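Local structure of biofilm-associated surface protein (Staphylococcus aureus, 7C7U) at residues 389-401 / 407-421. The protein probably promotes staphylococcal biofilm formation as a cell wall-anchored surface protein, acting as a switch, likely calcium-dependent, that modulates functional amyloid formation. Numbering follows the deposited sequence.
With CA (calcium ion), chain E; CA (calcium ion), chain D; CA (calcium ion), chain F; CA (calcium ion), chain G.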
loop_
_atom_site.group_PDB
_atom_site.type_symbol
_atom_site.label_atom_id
_atom_site.label_comp_id
_atom_site.label_asym_id
_atom_site.label_seq_id
_atom_site.Cartn_x
_atom_site.Cartn_y
_atom_site.Cartn_z
ATOM N N ASP A 389 -0.984 -7.713 2.735
ATOM C CA ASP A 389 -0.512 -7.289 4.070
ATOM C C ASP A 389 0.897 -7.850 4.161
ATOM O O ASP A 389 1.121 -8.887 4.793
ATOM C CB ASP A 389 -1.438 -7.808 5.172
ATOM C CG ASP A 389 -1.032 -7.328 6.594
ATOM O OD1 ASP A 389 -0.064 -6.577 6.733
ATOM O OD2 ASP A 389 -1.723 -7.719 7.546
ATOM N N TYR A 390 1.830 -7.175 3.488
ATOM C CA TYR A 390 3.146 -7.755 3.259
ATOM C C TYR A 390 3.789 -8.225 4.562
ATOM O O TYR A 390 4.398 -9.303 4.611
ATOM C CB TYR A 390 4.039 -6.742 2.546
ATOM C CG TYR A 390 5.401 -7.296 2.180
ATOM C CD1 TYR A 390 6.405 -7.443 3.141
ATOM C CD2 TYR A 390 5.678 -7.692 0.873
ATOM C CE1 TYR A 390 7.646 -7.960 2.802
ATOM C CE2 TYR A 390 6.913 -8.211 0.526
ATOM C CZ TYR A 390 7.893 -8.342 1.493
ATOM O OH TYR A 390 9.121 -8.858 1.146
ATOM N N ASP A 391 3.626 -7.454 5.636
ATOM C CA ASP A 391 4.276 -7.755 6.905
ATOM C C ASP A 391 3.343 -8.390 7.932
ATOM O O ASP A 391 3.721 -8.507 9.106
ATOM C CB ASP A 391 4.894 -6.478 7.473
ATOM C CG ASP A 391 3.899 -5.337 7.583
ATOM O OD1 ASP A 391 2.682 -5.595 7.649
ATOM O OD2 ASP A 391 4.337 -4.168 7.643
ATOM N N LYS A 392 2.137 -8.784 7.532
ATOM C CA LYS A 392 1.192 -9.481 8.409
ATOM C C LYS A 392 1.019 -8.764 9.757
ATOM O O LYS A 392 1.040 -9.383 10.821
ATOM C CB LYS A 392 1.638 -10.940 8.620
ATOM C CG LYS A 392 1.968 -11.706 7.306
ATOM C CD LYS A 392 2.391 -13.165 7.542
ATOM C CE LYS A 392 1.253 -14.159 7.766
ATOM N NZ LYS A 392 -0.092 -13.628 7.508
ATOM N N ASP A 393 0.833 -7.445 9.714
ATOM C CA ASP A 393 0.489 -6.701 10.928
ATOM C C ASP A 393 -0.986 -6.308 10.991
ATOM O O ASP A 393 -1.380 -5.558 11.895
ATOM C CB ASP A 393 1.360 -5.445 11.075
ATOM C CG ASP A 393 1.154 -4.437 9.968
ATOM O OD1 ASP A 393 0.184 -4.561 9.192
ATOM O OD2 ASP A 393 1.978 -3.498 9.872
ATOM N N GLY A 394 -1.800 -6.760 10.033
ATOM C CA GLY A 394 -3.215 -6.467 10.034
ATOM C C GLY A 394 -3.632 -5.249 9.230
ATOM O O GLY A 394 -4.830 -5.069 9.004
ATOM N N LEU A 395 -2.697 -4.404 8.809
ATOM C CA LEU A 395 -3.002 -3.219 8.007
ATOM C C LEU A 395 -2.588 -3.459 6.560
ATOM O O LEU A 395 -1.397 -3.647 6.287
ATOM C CB LEU A 395 -2.260 -1.995 8.531
ATOM C CG LEU A 395 -2.492 -1.583 9.981
ATOM C CD1 LEU A 395 -1.731 -0.276 10.260
ATOM C CD2 LEU A 395 -3.966 -1.424 10.288
ATOM N N LEU A 396 -3.551 -3.376 5.632
ATOM C CA LEU A 396 -3.236 -3.593 4.223
ATOM C C LEU A 396 -2.113 -2.668 3.778
ATOM O O LEU A 396 -1.990 -1.542 4.265
ATOM C CB LEU A 396 -4.471 -3.352 3.343
ATOM C CG LEU A 396 -5.632 -4.332 3.507
ATOM C CD1 LEU A 396 -6.806 -3.982 2.579
ATOM C CD2 LEU A 396 -5.134 -5.762 3.245
ATOM N N ASP A 397 -1.295 -3.149 2.835
ATOM C CA ASP A 397 -0.275 -2.322 2.195
ATOM C C ASP A 397 -0.802 -0.937 1.855
ATOM O O ASP A 397 -0.232 0.083 2.268
ATOM C CB ASP A 397 0.214 -2.976 0.902
ATOM C CG ASP A 397 1.176 -4.118 1.129
ATOM O OD1 ASP A 397 1.102 -4.779 2.175
ATOM O OD2 ASP A 397 1.992 -4.373 0.220
ATOM N N ARG A 398 -1.895 -0.888 1.087
ATOM C CA ARG A 398 -2.379 0.408 0.621
ATOM C C ARG A 398 -2.946 1.238 1.761
ATOM O O ARG A 398 -2.877 2.467 1.713
ATOM C CB ARG A 398 -3.419 0.234 -0.488
ATOM C CG ARG A 398 -4.776 -0.221 -0.037
ATOM C CD ARG A 398 -5.620 -0.569 -1.257
ATOM N NE ARG A 398 -5.134 -1.783 -1.894
ATOM C CZ ARG A 398 -5.380 -2.131 -3.154
ATOM N NH1 ARG A 398 -6.116 -1.361 -3.955
ATOM N NH2 ARG A 398 -4.878 -3.257 -3.613
ATOM N N TYR A 399 -3.503 0.599 2.792
ATOM C CA TYR A 399 -3.909 1.358 3.970
ATOM C C TYR A 399 -2.706 2.001 4.644
ATOM O O TYR A 399 -2.754 3.182 5.007
ATOM C CB TYR A 399 -4.663 0.464 4.950
ATOM C CG TYR A 399 -5.208 1.189 6.160
ATOM C CD1 TYR A 399 -4.412 1.405 7.293
ATOM C CD2 TYR A 399 -6.519 1.650 6.182
ATOM C CE1 TYR A 399 -4.906 2.047 8.399
ATOM C CE2 TYR A 399 -7.021 2.317 7.300
ATOM C CZ TYR A 399 -6.212 2.503 8.404
ATOM O OH TYR A 399 -6.685 3.159 9.527
ATOM N N GLU A 400 -1.610 1.248 4.813
ATOM C CA GLU A 400 -0.424 1.810 5.466
ATOM C C GLU A 400 0.149 2.955 4.648
ATOM O O GLU A 400 0.543 3.992 5.203
ATOM C CB GLU A 400 0.649 0.735 5.711
ATOM C CG GLU A 400 0.230 -0.370 6.691
ATOM C CD GLU A 400 1.403 -1.117 7.338
ATOM O OE1 GLU A 400 2.125 -0.507 8.178
ATOM O OE2 GLU A 400 1.589 -2.328 7.040
ATOM N N ARG A 401 0.172 2.799 3.322
ATOM C CA ARG A 401 0.724 3.828 2.452
ATOM C C ARG A 401 -0.137 5.085 2.462
ATOM O O ARG A 401 0.391 6.199 2.514
ATOM C CB ARG A 401 0.857 3.287 1.028
ATOM C CG ARG A 401 2.210 2.688 0.725
ATOM C CD ARG A 401 2.398 2.489 -0.772
ATOM N NE ARG A 401 1.352 1.657 -1.351
ATOM C CZ ARG A 401 1.465 0.341 -1.503
ATOM N NH1 ARG A 401 2.574 -0.278 -1.119
ATOM N NH2 ARG A 401 0.470 -0.353 -2.033
ATOM N N ASP A 407 5.039 1.794 7.930
ATOM C CA ASP A 407 5.780 1.036 6.935
ATOM C C ASP A 407 5.003 -0.233 6.587
ATOM O O ASP A 407 4.608 -0.986 7.484
ATOM C CB ASP A 407 7.176 0.716 7.483
ATOM C CG ASP A 407 8.100 0.069 6.452
ATOM O OD1 ASP A 407 7.630 -0.385 5.383
ATOM O OD2 ASP A 407 9.315 0.005 6.732
ATOM N N ALA A 408 4.750 -0.441 5.282
ATOM C CA ALA A 408 4.042 -1.628 4.791
ATOM C C ALA A 408 4.892 -2.899 4.814
ATOM O O ALA A 408 4.337 -3.994 4.645
ATOM C CB ALA A 408 3.527 -1.393 3.367
ATOM N N GLU A 409 6.215 -2.786 4.993
ATOM C CA GLU A 409 7.126 -3.929 5.051
ATOM C C GLU A 409 7.840 -4.039 6.403
ATOM O O GLU A 409 8.962 -4.539 6.476
ATOM C CB GLU A 409 8.152 -3.863 3.919
ATOM C CG GLU A 409 7.557 -3.788 2.513
ATOM C CD GLU A 409 7.729 -2.413 1.877
ATOM O OE1 GLU A 409 7.514 -1.398 2.575
ATOM O OE2 GLU A 409 8.085 -2.345 0.680
ATOM N N ASN A 410 7.224 -3.536 7.470
ATOM C CA ASN A 410 7.732 -3.713 8.834
ATOM C C ASN A 410 6.532 -3.781 9.759
ATOM O O ASN A 410 5.759 -2.830 9.834
ATOM C CB ASN A 410 8.670 -2.575 9.249
ATOM C CG ASN A 410 9.303 -2.786 10.643
ATOM O OD1 ASN A 410 8.854 -3.615 11.438
ATOM N ND2 ASN A 410 10.352 -2.022 10.930
ATOM N N GLU A 411 6.353 -4.900 10.446
ATOM C CA GLU A 411 5.182 -5.023 11.306
ATOM C C GLU A 411 5.270 -4.154 12.561
ATOM O O GLU A 411 4.258 -3.995 13.244
ATOM C CB GLU A 411 4.942 -6.496 11.684
ATOM C CG GLU A 411 5.948 -7.138 12.636
ATOM C CD GLU A 411 7.193 -7.642 11.932
ATOM O OE1 GLU A 411 8.172 -7.989 12.626
ATOM O OE2 GLU A 411 7.180 -7.728 10.688
ATOM N N ASP A 412 6.431 -3.556 12.857
ATOM C CA ASP A 412 6.600 -2.702 14.062
ATOM C C ASP A 412 7.464 -1.517 13.625
ATOM O O ASP A 412 8.667 -1.470 13.887
ATOM C CB ASP A 412 7.217 -3.486 15.220
ATOM C CG ASP A 412 7.384 -2.642 16.483
ATOM O OD1 ASP A 412 6.767 -1.553 16.578
ATOM O OD2 ASP A 412 8.143 -3.074 17.372
ATOM N N THR A 413 6.834 -0.576 12.906
ATOM C CA THR A 413 7.582 0.472 12.218
ATOM C C THR A 413 8.454 1.282 13.161
ATOM O O THR A 413 9.595 1.616 12.813
ATOM C CB THR A 413 6.612 1.385 11.467
ATOM O OG1 THR A 413 5.930 0.630 10.454
ATOM C CG2 THR A 413 7.318 2.591 10.855
ATOM N N ASP A 414 7.941 1.607 14.356
ATOM C CA ASP A 414 8.644 2.501 15.272
ATOM C C ASP A 414 9.593 1.767 16.219
ATOM O O ASP A 414 10.285 2.427 17.005
ATOM C CB ASP A 414 7.660 3.412 16.035
ATOM C CG ASP A 414 6.610 2.659 16.793
ATOM O OD1 ASP A 414 6.927 1.629 17.425
ATOM O OD2 ASP A 414 5.463 3.124 16.798
ATOM N N GLY A 415 9.564 0.428 16.228
ATOM C CA GLY A 415 10.424 -0.385 17.075
ATOM C C GLY A 415 10.009 -0.570 18.518
ATOM O O GLY A 415 10.772 -1.171 19.284
ATOM N N ASP A 416 8.831 -0.113 18.923
ATOM C CA ASP A 416 8.502 -0.115 20.348
ATOM C C ASP A 416 7.925 -1.445 20.834
ATOM O O ASP A 416 7.551 -1.553 22.008
ATOM C CB ASP A 416 7.526 1.031 20.667
ATOM C CG ASP A 416 6.108 0.793 20.093
ATOM O OD1 ASP A 416 5.871 -0.234 19.392
ATOM O OD2 ASP A 416 5.234 1.651 20.347
ATOM N N GLY A 417 7.838 -2.456 19.970
ATOM C CA GLY A 417 7.337 -3.748 20.379
ATOM C C GLY A 417 5.838 -3.925 20.266
ATOM O O GLY A 417 5.347 -5.052 20.427
ATOM N N LYS A 418 5.097 -2.864 19.989
ATOM C CA LYS A 418 3.680 -2.965 19.668
ATOM C C LYS A 418 3.533 -2.896 18.144
ATOM O O LYS A 418 3.982 -1.926 17.517
ATOM C CB LYS A 418 2.896 -1.847 20.365
ATOM C CG LYS A 418 2.948 -1.889 21.917
ATOM C CD LYS A 418 2.091 -0.781 22.517
ATOM C CE LYS A 418 2.651 0.608 22.212
ATOM N NZ LYS A 418 1.701 1.678 22.611
ATOM N N ASN A 419 2.901 -3.915 17.552
ATOM C CA ASN A 419 2.796 -3.979 16.092
ATOM C C ASN A 419 1.797 -2.944 15.551
ATOM O O ASN A 419 0.852 -2.529 16.229
ATOM C CB ASN A 419 2.404 -5.397 15.647
ATOM C CG ASN A 419 3.517 -6.415 15.877
ATOM O OD1 ASN A 419 4.708 -6.120 15.692
ATOM N ND2 ASN A 419 3.133 -7.625 16.286
ATOM N N ASP A 420 1.986 -2.583 14.270
ATOM C CA ASP A 420 1.321 -1.413 13.689
ATOM C C ASP A 420 -0.192 -1.489 13.811
ATOM O O ASP A 420 -0.827 -0.550 14.303
ATOM C CB ASP A 420 1.717 -1.266 12.223
ATOM C CG ASP A 420 3.146 -0.869 12.067
ATOM O OD1 ASP A 420 3.802 -0.639 13.106
ATOM O OD2 ASP A 420 3.621 -0.739 10.925
ATOM N N GLY A 421 -0.797 -2.579 13.331
ATOM C CA GLY A 421 -2.241 -2.722 13.458
ATOM C C GLY A 421 -2.711 -2.690 14.902
ATOM O O GLY A 421 -3.676 -1.998 15.241
HETATM CA CA CA E . 3.420 -2.214 8.972
HETATM CA CA CA D . 0.730 -4.388 6.841
HETATM CA CA CA F . 5.187 -0.060 17.233
HETATM CA CA CA G . 4.103 3.441 18.958
HETATM O O HOH W 1 1.856 -4.083 4.553
#
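One face of the Tyr390 ring carries Glu409 CG in a CH-pi contact, 4.2 Å from the ring centroid. The Glu409 carboxylate plane stands 75° from the ring. Asp391 and Asp393 each split their carboxylate oxygens between two calcium ions. In both, CG sits between the backbone N and the carbonyl carbon (chi1 54° and 64°), turning the carboxylate inward to the metals. Asp391 OD2 is 2.5 Å and Asp393 OD2 2.1 Å from the chain E calcium. Glu400 grips that ion with both oxygens, and its OE2 also binds the chain D calcium at 2.2 Å; Ser406 is another polar partner. The 407-421 segment adds Asp407 O, Asn410 O and Asp420 OD2. Residues 389-400 form an EF-hand-like calcium loop: it opens with DxDxDG and closes with Glu400, and Leu395 adds its carbonyl O. Residues 412-423 repeat the pattern around the chain F calcium, which Glu423 completes; Asp414, Asp416 and Glu423 also reach the chain G calcium, which Glu509 binds too. Thr413 OG1 donates to the syn lone pair of Asp420 OD2 (2.7 Å). Water 1, on the chain D calcium, donates to Ala408 O and Asp397 OD1; Asp397 also has Ser23 as partner. Leu395 CG packs 3.7 Å from Gly421 CA.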